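Local coordinates for phospholyase (Arthrobacter aurescens, PDB 5G4I), which acts as a pyridoxal-phosphate-dependent phospholyase related to class III transaminases, probably cleaving phosphoethanolamine with release of phosphate, at residues 212-222 with 244-255; 110-119 with 288-299. All blocks are in the same frame, centred on the assembly; numbering follows the deposited sequence.

Contact 1: 212-222 with 244-255. With PLP (pyridoxal-5'-phosphate), chain C; PO4 (phosphate ion), chain D.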
loop_
_atom_site.group_PDB
_atom_site.type_symbol
_atom_site.label_atom_id
_atom_site.label_comp_id
_atom_site.label_asym_id
_atom_site.label_seq_id
_atom_site.Cartn_x
_atom_site.Cartn_y
_atom_site.Cartn_z
ATOM N N VAL A 212 -6.428 -26.551 -3.102
ATOM C CA VAL A 212 -6.884 -25.322 -3.821
ATOM C C VAL A 212 -7.320 -24.303 -2.762
ATOM O O VAL A 212 -8.296 -24.487 -1.996
ATOM C CB VAL A 212 -8.067 -25.642 -4.770
ATOM C CG1 VAL A 212 -8.505 -24.333 -5.486
ATOM C CG2 VAL A 212 -7.682 -26.718 -5.772
ATOM N N SER A 213 -6.630 -23.127 -2.741
ATOM C CA SER A 213 -7.015 -21.987 -1.910
ATOM C C SER A 213 -7.998 -21.025 -2.686
ATOM O O SER A 213 -9.048 -20.681 -2.162
ATOM C CB SER A 213 -5.772 -21.207 -1.407
ATOM O OG SER A 213 -6.184 -20.126 -0.559
ATOM N N VAL A 214 -7.611 -20.662 -3.891
ATOM C CA VAL A 214 -8.382 -19.637 -4.636
ATOM C C VAL A 214 -8.346 -19.857 -6.151
ATOM O O VAL A 214 -7.348 -20.380 -6.713
ATOM C CB VAL A 214 -7.870 -18.205 -4.405
ATOM C CG1 VAL A 214 -7.912 -17.793 -2.957
ATOM C CG2 VAL A 214 -6.564 -17.943 -4.937
ATOM N N PHE A 215 -9.375 -19.310 -6.827
ATOM C CA PHE A 215 -9.325 -18.842 -8.238
ATOM C C PHE A 215 -9.428 -17.310 -8.189
ATOM O O PHE A 215 -10.380 -16.794 -7.567
ATOM C CB PHE A 215 -10.524 -19.461 -9.047
ATOM C CG PHE A 215 -10.757 -18.877 -10.408
ATOM C CD1 PHE A 215 -9.792 -18.937 -11.364
ATOM C CD2 PHE A 215 -12.024 -18.327 -10.756
ATOM C CE1 PHE A 215 -10.017 -18.475 -12.690
ATOM C CE2 PHE A 215 -12.212 -17.841 -12.024
ATOM C CZ PHE A 215 -11.248 -17.912 -13.003
ATOM N N LEU A 216 -8.489 -16.645 -8.814
ATOM C CA LEU A 216 -8.380 -15.178 -8.783
ATOM C C LEU A 216 -8.428 -14.713 -10.245
ATOM O O LEU A 216 -7.703 -15.240 -11.132
ATOM C CB LEU A 216 -6.991 -14.781 -8.201
ATOM C CG LEU A 216 -6.552 -13.336 -8.280
ATOM C CD1 LEU A 216 -7.514 -12.379 -7.605
ATOM C CD2 LEU A 216 -5.130 -13.185 -7.707
ATOM N N PHE A 217 -9.291 -13.725 -10.586
ATOM C CA PHE A 217 -9.506 -13.330 -12.009
ATOM C C PHE A 217 -9.973 -11.892 -12.095
ATOM O O PHE A 217 -10.725 -11.394 -11.236
ATOM C CB PHE A 217 -10.511 -14.278 -12.738
ATOM C CG PHE A 217 -11.970 -14.090 -12.341
ATOM C CD1 PHE A 217 -12.446 -14.474 -11.089
ATOM C CD2 PHE A 217 -12.897 -13.532 -13.232
ATOM C CE1 PHE A 217 -13.806 -14.316 -10.762
ATOM C CE2 PHE A 217 -14.256 -13.387 -12.915
ATOM C CZ PHE A 217 -14.704 -13.777 -11.681
ATOM N N ASP A 218 -9.555 -11.240 -13.219
ATOM C CA ASP A 218 -10.161 -9.988 -13.718
ATOM C C ASP A 218 -11.333 -10.306 -14.594
ATOM O O ASP A 218 -11.137 -10.936 -15.672
ATOM C CB ASP A 218 -9.093 -9.198 -14.511
ATOM C CG ASP A 218 -9.618 -8.091 -15.418
ATOM O OD1 ASP A 218 -10.768 -7.626 -15.227
ATOM O OD2 ASP A 218 -8.818 -7.701 -16.352
ATOM N N PRO A 219 -12.563 -9.938 -14.230
ATOM C CA PRO A 219 -13.764 -10.314 -15.097
ATOM C C PRO A 219 -13.708 -9.895 -16.566
ATOM O O PRO A 219 -14.276 -10.555 -17.428
ATOM C CB PRO A 219 -14.930 -9.559 -14.386
ATOM C CG PRO A 219 -14.535 -9.546 -12.953
ATOM C CD PRO A 219 -13.012 -9.308 -12.949
ATOM N N LEU A 220 -13.022 -8.797 -16.891
ATOM C CA LEU A 220 -12.837 -8.333 -18.286
ATOM C C LEU A 220 -11.724 -9.117 -19.024
ATOM O O LEU A 220 -11.574 -8.995 -20.298
ATOM C CB LEU A 220 -12.529 -6.818 -18.361
ATOM C CG LEU A 220 -13.817 -5.953 -18.257
ATOM C CD1 LEU A 220 -13.428 -4.472 -18.050
ATOM C CD2 LEU A 220 -14.715 -6.073 -19.509
ATOM N N PHE A 221 -10.868 -9.871 -18.259
ATOM C CA PHE A 221 -9.678 -10.522 -18.856
ATOM C C PHE A 221 -8.960 -9.548 -19.791
ATOM O O PHE A 221 -8.624 -9.914 -20.959
ATOM C CB PHE A 221 -10.076 -11.860 -19.510
ATOM C CG PHE A 221 -10.580 -12.873 -18.463
ATOM C CD1 PHE A 221 -9.663 -13.628 -17.717
ATOM C CD2 PHE A 221 -11.950 -13.020 -18.205
ATOM C CE1 PHE A 221 -10.138 -14.504 -16.735
ATOM C CE2 PHE A 221 -12.374 -13.893 -17.235
ATOM C CZ PHE A 221 -11.483 -14.644 -16.500
ATOM N N SER A 222 -8.673 -8.354 -19.266
ATOM C CA SER A 222 -8.055 -7.295 -20.052
ATOM C C SER A 222 -6.606 -7.506 -20.411
ATOM O O SER A 222 -6.238 -7.410 -21.625
ATOM C CB SER A 222 -8.285 -5.942 -19.396
ATOM O OG SER A 222 -7.715 -5.875 -18.115
ATOM N N ALA A 244 -13.378 -28.390 -4.108
ATOM C CA ALA A 244 -11.998 -28.582 -3.661
ATOM C C ALA A 244 -11.680 -27.819 -2.364
ATOM O O ALA A 244 -10.529 -27.835 -1.943
ATOM C CB ALA A 244 -11.000 -28.219 -4.728
ATOM N N GLY A 245 -12.669 -27.140 -1.752
ATOM C CA GLY A 245 -12.436 -26.424 -0.515
ATOM C C GLY A 245 -11.826 -25.025 -0.658
ATOM O O GLY A 245 -11.336 -24.483 0.321
ATOM N N GLY A 246 -11.929 -24.478 -1.823
ATOM C CA GLY A 246 -11.354 -23.135 -2.134
ATOM C C GLY A 246 -12.408 -22.040 -2.261
ATOM O O GLY A 246 -13.642 -22.274 -2.178
ATOM N N LEU A 247 -11.928 -20.802 -2.506
ATOM C CA LEU A 247 -12.743 -19.576 -2.623
ATOM C C LEU A 247 -12.505 -18.921 -3.975
ATOM O O LEU A 247 -11.485 -19.130 -4.641
ATOM C CB LEU A 247 -12.378 -18.545 -1.510
ATOM C CG LEU A 247 -12.431 -19.068 -0.062
ATOM C CD1 LEU A 247 -11.968 -18.027 0.949
ATOM C CD2 LEU A 247 -13.840 -19.520 0.298
ATOM N N VAL A 248 -13.427 -18.047 -4.325
ATOM C CA VAL A 248 -13.325 -17.229 -5.559
ATOM C C VAL A 248 -13.067 -15.764 -5.210
ATOM O O VAL A 248 -13.810 -15.174 -4.383
ATOM C CB VAL A 248 -14.616 -17.333 -6.407
ATOM C CG1 VAL A 248 -14.503 -16.387 -7.636
ATOM C CG2 VAL A 248 -14.860 -18.790 -6.836
ATOM N N ILE A 249 -12.006 -15.178 -5.825
ATOM C CA ILE A 249 -11.677 -13.758 -5.674
ATOM C C ILE A 249 -11.937 -13.077 -7.067
ATOM O O ILE A 249 -11.264 -13.407 -8.049
ATOM C CB ILE A 249 -10.223 -13.438 -5.260
ATOM C CG1 ILE A 249 -9.810 -14.158 -3.935
ATOM C CG2 ILE A 249 -10.027 -11.895 -5.090
ATOM C CD1 ILE A 249 -8.314 -14.172 -3.716
ATOM N N SER A 250 -12.854 -12.073 -7.096
ATOM C CA SER A 250 -12.933 -11.166 -8.288
ATOM C C SER A 250 -12.066 -9.942 -8.060
ATOM O O SER A 250 -12.386 -9.156 -7.104
ATOM C CB SER A 250 -14.378 -10.724 -8.571
ATOM O OG SER A 250 -14.431 -9.937 -9.757
ATOM N N ASP A 251 -11.063 -9.751 -8.930
ATOM C CA ASP A 251 -10.192 -8.547 -8.906
ATOM C C ASP A 251 -10.905 -7.516 -9.806
ATOM O O ASP A 251 -10.971 -7.692 -11.010
ATOM C CB ASP A 251 -8.816 -8.925 -9.425
ATOM C CG ASP A 251 -7.858 -7.748 -9.518
ATOM O OD1 ASP A 251 -8.323 -6.607 -9.551
ATOM O OD2 ASP A 251 -6.623 -8.004 -9.664
ATOM N N GLU A 252 -11.488 -6.499 -9.128
ATOM C CA GLU A 252 -12.271 -5.417 -9.766
ATOM C C GLU A 252 -11.459 -4.193 -10.013
ATOM O O GLU A 252 -12.046 -3.124 -10.303
ATOM C CB GLU A 252 -13.512 -5.107 -8.941
ATOM C CG GLU A 252 -14.504 -6.248 -8.878
ATOM C CD GLU A 252 -15.328 -6.480 -10.130
ATOM O OE1 GLU A 252 -15.450 -5.537 -10.935
ATOM O OE2 GLU A 252 -15.860 -7.605 -10.252
ATOM N N VAL A 253 -10.142 -4.273 -9.997
ATOM C CA VAL A 253 -9.338 -3.042 -10.235
ATOM C C VAL A 253 -9.579 -2.492 -11.607
ATOM O O VAL A 253 -9.670 -1.207 -11.722
ATOM C CB VAL A 253 -7.807 -3.306 -9.943
ATOM C CG1 VAL A 253 -6.989 -2.096 -10.342
ATOM C CG2 VAL A 253 -7.595 -3.678 -8.508
ATOM N N GLN A 254 -9.723 -3.299 -12.630
ATOM C CA GLN A 254 -10.008 -2.852 -14.018
ATOM C C GLN A 254 -11.510 -2.769 -14.355
ATOM O O GLN A 254 -11.901 -1.901 -15.194
ATOM C CB GLN A 254 -9.393 -3.785 -15.112
ATOM C CG GLN A 254 -7.892 -3.884 -15.069
ATOM C CD GLN A 254 -7.197 -2.636 -15.616
ATOM O OE1 GLN A 254 -7.724 -1.887 -16.381
ATOM N NE2 GLN A 254 -5.992 -2.464 -15.208
ATOM N N SER A 255 -12.362 -3.633 -13.798
ATOM C CA SER A 255 -13.712 -3.740 -14.214
ATOM C C SER A 255 -14.721 -3.084 -13.281
ATOM O O SER A 255 -15.919 -3.097 -13.606
ATOM C CB SER A 255 -14.109 -5.211 -14.410
ATOM O OG SER A 255 -13.942 -5.981 -13.223
HETATM N N1 PLP C . -4.919 -5.955 -10.350
HETATM C C2 PLP C . -5.313 -5.391 -11.517
HETATM C C2A PLP C . -6.332 -6.086 -12.381
HETATM C C3 PLP C . -4.744 -4.088 -11.946
HETATM O O3 PLP C . -5.125 -3.502 -13.114
HETATM C C4 PLP C . -3.746 -3.453 -11.056
HETATM C C4A PLP C . -3.123 -2.155 -11.398
HETATM C C5 PLP C . -3.401 -4.174 -9.807
HETATM C C6 PLP C . -4.015 -5.392 -9.529
HETATM C C5A PLP C . -2.391 -3.591 -8.845
HETATM O O4P PLP C . -2.756 -2.251 -8.524
HETATM P P PLP C . -1.728 -1.289 -7.742
HETATM O O1P PLP C . -0.756 -0.851 -8.811
HETATM O O2P PLP C . -2.603 -0.182 -7.204
HETATM O O3P PLP C . -1.129 -2.182 -6.683
HETATM P P PO4 D . -2.838 0.224 -16.546
HETATM O O1 PO4 D . -3.983 -0.607 -16.512
HETATM O O2 PO4 D . -3.084 1.717 -16.337
HETATM O O3 PO4 D . -2.734 0.258 -18.066
HETATM O O4 PO4 D . -1.563 -0.233 -15.887
HETATM O O HOH W 1 -8.106 -28.983 -2.563
HETATM O O HOH W 2 -10.689 -5.957 -13.000
#
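Ile249 touches both Val214 and Leu216 on one face of the parallel strands 214-217 and 247-251. Its CG1 stands beside the backbone N (chi1 -56°) and carries CD1 to Val214 CG1 at 3.7 Å. The other branch, CG2, meets Leu216 CD1 at 3.6 Å. On the reverse face Val248 CG1 comes to the Phe217 ring edge, 3.8 Å from CE1. Five backbone bonds tie the two segments, and the one from Ile249 N to Phe215 O is almost straight (177°).

Toward the strands' C-terminal ends the chemistry turns polar. Pro219 CG rests on Ser250 OG at 3.2 Å. That hydroxyl donates to Glu252 OE2, while Ser255 OG donates to Glu252 OE1. Ser222 OG donates to Asp218 OD2 nearly along its C-O axis, and Ser222 N from above the carboxylate plane. A water links Asp218 OD1 to Asp251 O and Gln254 N.

Asp251 OD2 lies 2.8 Å from PLP N1, the aspartate-pyridine pairing of fold type I PLP enzymes. Its OD1 accepts from Val253 N in an Asx turn; His148 and Asn124 also bond OD2. Gln254 NE2 lies a doubtfully short 2.5 Å from PLP O3 and donates to O1 of a phosphate ion, probably from the crystallisation liquor, at 3.0 Å.

The strands form a beta-alpha-beta unit with helix 233-243, which packs on Phe215. Helix 120-135 packs on Val214 and Leu216. Strands 140-143 and 276-279 flank the pair.

Contact 2: 110-119 with 288-299; sequences ALERLFLTNS and PIGAVVTTAELL
Leu299, on helix 296-305, meets Phe115 of strand 113-117. This strand, outermost within this chain, pairs antiparallel with 290-294 in the seven-stranded sheet of the PLP-binding domain. Phe115 and Val292 exchange two backbone bonds, both 2.9 Å between N and O. In a classic beta bulge, Glu112 N and Arg113 N reach Thr294 O from opposite faces of its carbonyl plane.

Apolar contacts fill both sides. Leu114 CD1 meets Ala291 CB at 3.6 Å. Leu299 CD1 makes a CH-pi contact over one face of the Phe115 ring, 3.9 Å from its centroid. Thr294 CG2 comes to the ring edge.

Arg113 bends at chi2 (-62°) and lays one guanidinium face over Ala296 CB. Glu112 O lies in the guanidinium plane, but NH1 donates to it from above the carbonyl plane, at 3.0 Å. With an alanine in place of Arg113, Glu112 O would probably lose this donor and Ala296 CB the guanidinium face over it.

Caps close the ends. Thr295 OG1 accepts from Leu298 N at 3.1 Å, an N-cap. Ser119 OG caps Glu122 N of its own chain and bonds Glu122 OE2 of the second subunit. A CB on Gly290 would clash with Ser119 O and its donor Thr117 OG1.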
loop_
_atom_site.group_PDB
_atom_site.type_symbol
_atom_site.label_atom_id
_atom_site.label_comp_id
_atom_site.label_asym_id
_atom_site.label_seq_id
_atom_site.Cartn_x
_atom_site.Cartn_y
_atom_site.Cartn_z
ATOM N N ALA A 110 -24.220 -11.914 0.394
ATOM C CA ALA A 110 -23.502 -12.037 1.642
ATOM C C ALA A 110 -22.243 -11.089 1.729
ATOM O O ALA A 110 -21.532 -11.151 2.702
ATOM C CB ALA A 110 -23.041 -13.480 1.805
ATOM N N LEU A 111 -22.090 -10.238 0.704
ATOM C CA LEU A 111 -20.954 -9.267 0.702
ATOM C C LEU A 111 -21.312 -8.042 1.499
ATOM O O LEU A 111 -21.957 -7.093 0.977
ATOM C CB LEU A 111 -20.556 -8.991 -0.746
ATOM C CG LEU A 111 -19.959 -10.155 -1.528
ATOM C CD1 LEU A 111 -19.846 -9.895 -3.037
ATOM C CD2 LEU A 111 -18.587 -10.556 -0.958
ATOM N N GLU A 112 -20.980 -8.067 2.784
ATOM C CA GLU A 112 -21.473 -7.119 3.764
ATOM C C GLU A 112 -20.480 -6.655 4.790
ATOM O O GLU A 112 -20.813 -5.930 5.719
ATOM C CB GLU A 112 -22.724 -7.645 4.463
ATOM C CG GLU A 112 -22.555 -8.816 5.230
ATOM C CD GLU A 112 -23.941 -9.312 5.763
ATOM O OE1 GLU A 112 -24.976 -8.588 5.743
ATOM O OE2 GLU A 112 -23.960 -10.446 6.204
ATOM N N ARG A 113 -19.147 -6.918 4.580
ATOM C CA ARG A 113 -18.069 -6.380 5.404
ATOM C C ARG A 113 -16.854 -5.891 4.538
ATOM O O ARG A 113 -16.752 -6.335 3.378
ATOM C CB ARG A 113 -17.552 -7.447 6.406
ATOM C CG ARG A 113 -18.601 -7.885 7.513
ATOM C CD ARG A 113 -19.058 -6.781 8.444
ATOM N NE ARG A 113 -19.961 -7.386 9.482
ATOM C CZ ARG A 113 -21.273 -7.526 9.338
ATOM N NH1 ARG A 113 -21.895 -7.186 8.253
ATOM N NH2 ARG A 113 -21.943 -8.159 10.342
ATOM N N LEU A 114 -15.991 -5.067 5.140
ATOM C CA LEU A 114 -14.941 -4.417 4.371
ATOM C C LEU A 114 -13.643 -4.379 5.196
ATOM O O LEU A 114 -13.654 -4.071 6.418
ATOM C CB LEU A 114 -15.431 -2.930 4.130
ATOM C CG LEU A 114 -14.562 -1.804 3.666
ATOM C CD1 LEU A 114 -14.218 -2.117 2.211
ATOM C CD2 LEU A 114 -15.177 -0.434 3.600
ATOM N N PHE A 115 -12.489 -4.596 4.504
ATOM C CA PHE A 115 -11.140 -4.203 4.950
ATOM C C PHE A 115 -10.662 -3.096 3.965
ATOM O O PHE A 115 -10.567 -3.355 2.736
ATOM C CB PHE A 115 -10.141 -5.350 4.849
ATOM C CG PHE A 115 -10.405 -6.570 5.722
ATOM C CD1 PHE A 115 -11.165 -7.610 5.272
ATOM C CD2 PHE A 115 -9.814 -6.649 6.965
ATOM C CE1 PHE A 115 -11.353 -8.764 6.107
ATOM C CE2 PHE A 115 -9.993 -7.752 7.795
ATOM C CZ PHE A 115 -10.783 -8.807 7.348
ATOM N N LEU A 116 -10.291 -1.943 4.462
ATOM C CA LEU A 116 -9.722 -0.921 3.577
ATOM C C LEU A 116 -8.162 -1.094 3.513
ATOM O O LEU A 116 -7.521 -1.581 4.466
ATOM C CB LEU A 116 -10.097 0.476 4.113
ATOM C CG LEU A 116 -11.533 0.873 3.796
ATOM C CD1 LEU A 116 -12.061 1.999 4.696
ATOM C CD2 LEU A 116 -11.714 1.306 2.340
ATOM N N THR A 117 -7.586 -0.634 2.370
ATOM C CA THR A 117 -6.147 -0.667 2.140
ATOM C C THR A 117 -5.772 0.641 1.416
ATOM O O THR A 117 -6.630 1.525 1.221
ATOM C CB THR A 117 -5.684 -1.899 1.300
ATOM O OG1 THR A 117 -6.110 -1.696 -0.068
ATOM C CG2 THR A 117 -6.156 -3.233 1.892
ATOM N N ASN A 118 -4.491 0.754 0.977
ATOM C CA ASN A 118 -4.025 1.981 0.282
ATOM C C ASN A 118 -3.726 1.738 -1.238
ATOM O O ASN A 118 -3.198 2.609 -1.922
ATOM C CB ASN A 118 -2.830 2.591 0.993
ATOM C CG ASN A 118 -3.024 2.713 2.483
ATOM O OD1 ASN A 118 -2.407 1.893 3.278
ATOM N ND2 ASN A 118 -3.879 3.546 2.915
ATOM N N SER A 119 -3.896 0.492 -1.708
ATOM C CA SER A 119 -3.535 0.141 -3.114
ATOM C C SER A 119 -4.246 -1.167 -3.541
ATOM O O SER A 119 -4.635 -1.994 -2.674
ATOM C CB SER A 119 -2.037 -0.007 -3.317
ATOM O OG SER A 119 -1.523 -1.182 -2.675
ATOM N N PRO A 288 -4.521 7.332 -2.892
ATOM C CA PRO A 288 -4.156 5.884 -2.739
ATOM C C PRO A 288 -5.154 5.145 -1.818
ATOM O O PRO A 288 -5.128 5.387 -0.618
ATOM C CB PRO A 288 -2.705 5.968 -2.155
ATOM C CG PRO A 288 -2.221 7.420 -2.382
ATOM C CD PRO A 288 -3.507 8.211 -2.254
ATOM N N ILE A 289 -6.045 4.413 -2.428
ATOM C CA ILE A 289 -7.109 3.675 -1.689
ATOM C C ILE A 289 -7.274 2.323 -2.451
ATOM O O ILE A 289 -7.291 2.289 -3.701
ATOM C CB ILE A 289 -8.489 4.392 -1.636
ATOM C CG1 ILE A 289 -8.423 5.863 -1.289
ATOM C CG2 ILE A 289 -9.456 3.670 -0.685
ATOM C CD1 ILE A 289 -9.751 6.588 -1.423
ATOM N N GLY A 290 -7.455 1.244 -1.649
ATOM C CA GLY A 290 -7.933 -0.034 -2.118
ATOM C C GLY A 290 -8.879 -0.641 -1.078
ATOM O O GLY A 290 -9.136 -0.070 -0.038
ATOM N N ALA A 291 -9.433 -1.797 -1.432
ATOM C CA ALA A 291 -10.321 -2.538 -0.472
ATOM C C ALA A 291 -10.435 -4.002 -0.809
ATOM O O ALA A 291 -10.322 -4.422 -1.960
ATOM C CB ALA A 291 -11.753 -1.911 -0.439
ATOM N N VAL A 292 -10.786 -4.788 0.258
ATOM C CA VAL A 292 -11.268 -6.178 0.135
ATOM C C VAL A 292 -12.718 -6.164 0.746
ATOM O O VAL A 292 -12.918 -5.818 1.930
ATOM C CB VAL A 292 -10.401 -7.135 0.952
ATOM C CG1 VAL A 292 -10.997 -8.558 0.829
ATOM C CG2 VAL A 292 -8.961 -7.091 0.559
ATOM N N VAL A 293 -13.725 -6.481 -0.063
ATOM C CA VAL A 293 -15.138 -6.676 0.391
ATOM C C VAL A 293 -15.396 -8.194 0.536
ATOM O O VAL A 293 -14.966 -9.000 -0.326
ATOM C CB VAL A 293 -16.131 -5.941 -0.559
ATOM C CG1 VAL A 293 -17.587 -6.415 -0.314
ATOM C CG2 VAL A 293 -15.963 -4.436 -0.459
ATOM N N THR A 294 -15.990 -8.599 1.671
ATOM C CA THR A 294 -16.120 -10.028 1.991
ATOM C C THR A 294 -17.364 -10.268 2.858
ATOM O O THR A 294 -18.211 -9.354 3.045
ATOM C CB THR A 294 -14.804 -10.599 2.525
ATOM O OG1 THR A 294 -14.834 -12.070 2.506
ATOM C CG2 THR A 294 -14.484 -10.118 3.933
ATOM N N THR A 295 -17.502 -11.531 3.316
ATOM C CA THR A 295 -18.627 -11.936 4.128
ATOM C C THR A 295 -18.336 -11.681 5.617
ATOM O O THR A 295 -17.212 -11.547 6.100
ATOM C CB THR A 295 -18.904 -13.441 3.908
ATOM O OG1 THR A 295 -17.830 -14.218 4.485
ATOM C CG2 THR A 295 -19.095 -13.788 2.508
ATOM N N ALA A 296 -19.403 -11.635 6.414
ATOM C CA ALA A 296 -19.277 -11.555 7.864
ATOM C C ALA A 296 -18.499 -12.713 8.479
ATOM O O ALA A 296 -17.618 -12.469 9.318
ATOM C CB ALA A 296 -20.656 -11.484 8.508
ATOM N N GLU A 297 -18.752 -13.928 8.058
ATOM C CA GLU A 297 -18.017 -15.061 8.558
ATOM C C GLU A 297 -16.507 -14.960 8.306
ATOM O O GLU A 297 -15.714 -15.195 9.187
ATOM C CB GLU A 297 -18.580 -16.325 7.917
ATOM C CG GLU A 297 -17.722 -17.599 8.041
ATOM C CD GLU A 297 -18.115 -18.684 7.025
ATOM O OE1 GLU A 297 -19.199 -19.292 7.254
ATOM O OE2 GLU A 297 -17.376 -18.874 6.002
ATOM N N LEU A 298 -16.113 -14.560 7.073
ATOM C CA LEU A 298 -14.700 -14.472 6.719
ATOM C C LEU A 298 -14.011 -13.340 7.496
ATOM O O LEU A 298 -12.833 -13.525 7.979
ATOM C CB LEU A 298 -14.446 -14.341 5.179
ATOM C CG LEU A 298 -14.773 -15.675 4.408
ATOM C CD1 LEU A 298 -14.782 -15.520 2.897
ATOM C CD2 LEU A 298 -13.837 -16.849 4.739
ATOM N N LEU A 299 -14.638 -12.136 7.512
ATOM C CA LEU A 299 -14.002 -11.025 8.272
ATOM C C LEU A 299 -13.839 -11.378 9.768
ATOM O O LEU A 299 -12.829 -11.103 10.383
ATOM C CB LEU A 299 -14.755 -9.690 8.024
ATOM C CG LEU A 299 -14.171 -8.487 8.845
ATOM C CD1 LEU A 299 -14.112 -7.207 8.043
ATOM C CD2 LEU A 299 -14.934 -8.288 10.178
HETATM O O HOH W 3 -22.049 -12.085 5.210
HETATM O O HOH W 4 -18.404 -10.012 10.846
#

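Both contacts are mostly buried and belong to the same sheet, with centres about 15 Å apart. Contact 1 is the deeper one, parallel and inside the sheet. Contact 2 is antiparallel, at an edge within this chain, with exposed residues and second-subunit neighbours at some positions. Along the chain, contact 1 is nested in the loop that contact 2 closes. They touch directly: Leu247 CD1 packs on Leu298 CD1 at 4.2 Å. Strand 276-279 lies between their strands and joins them. Their chemistry differs accordingly. Contact 1 ends in one carboxylate and one amide at the cofactor, whereas contact 2 has an arginine on the helix start and reaches the cofactor pocket through Ser119.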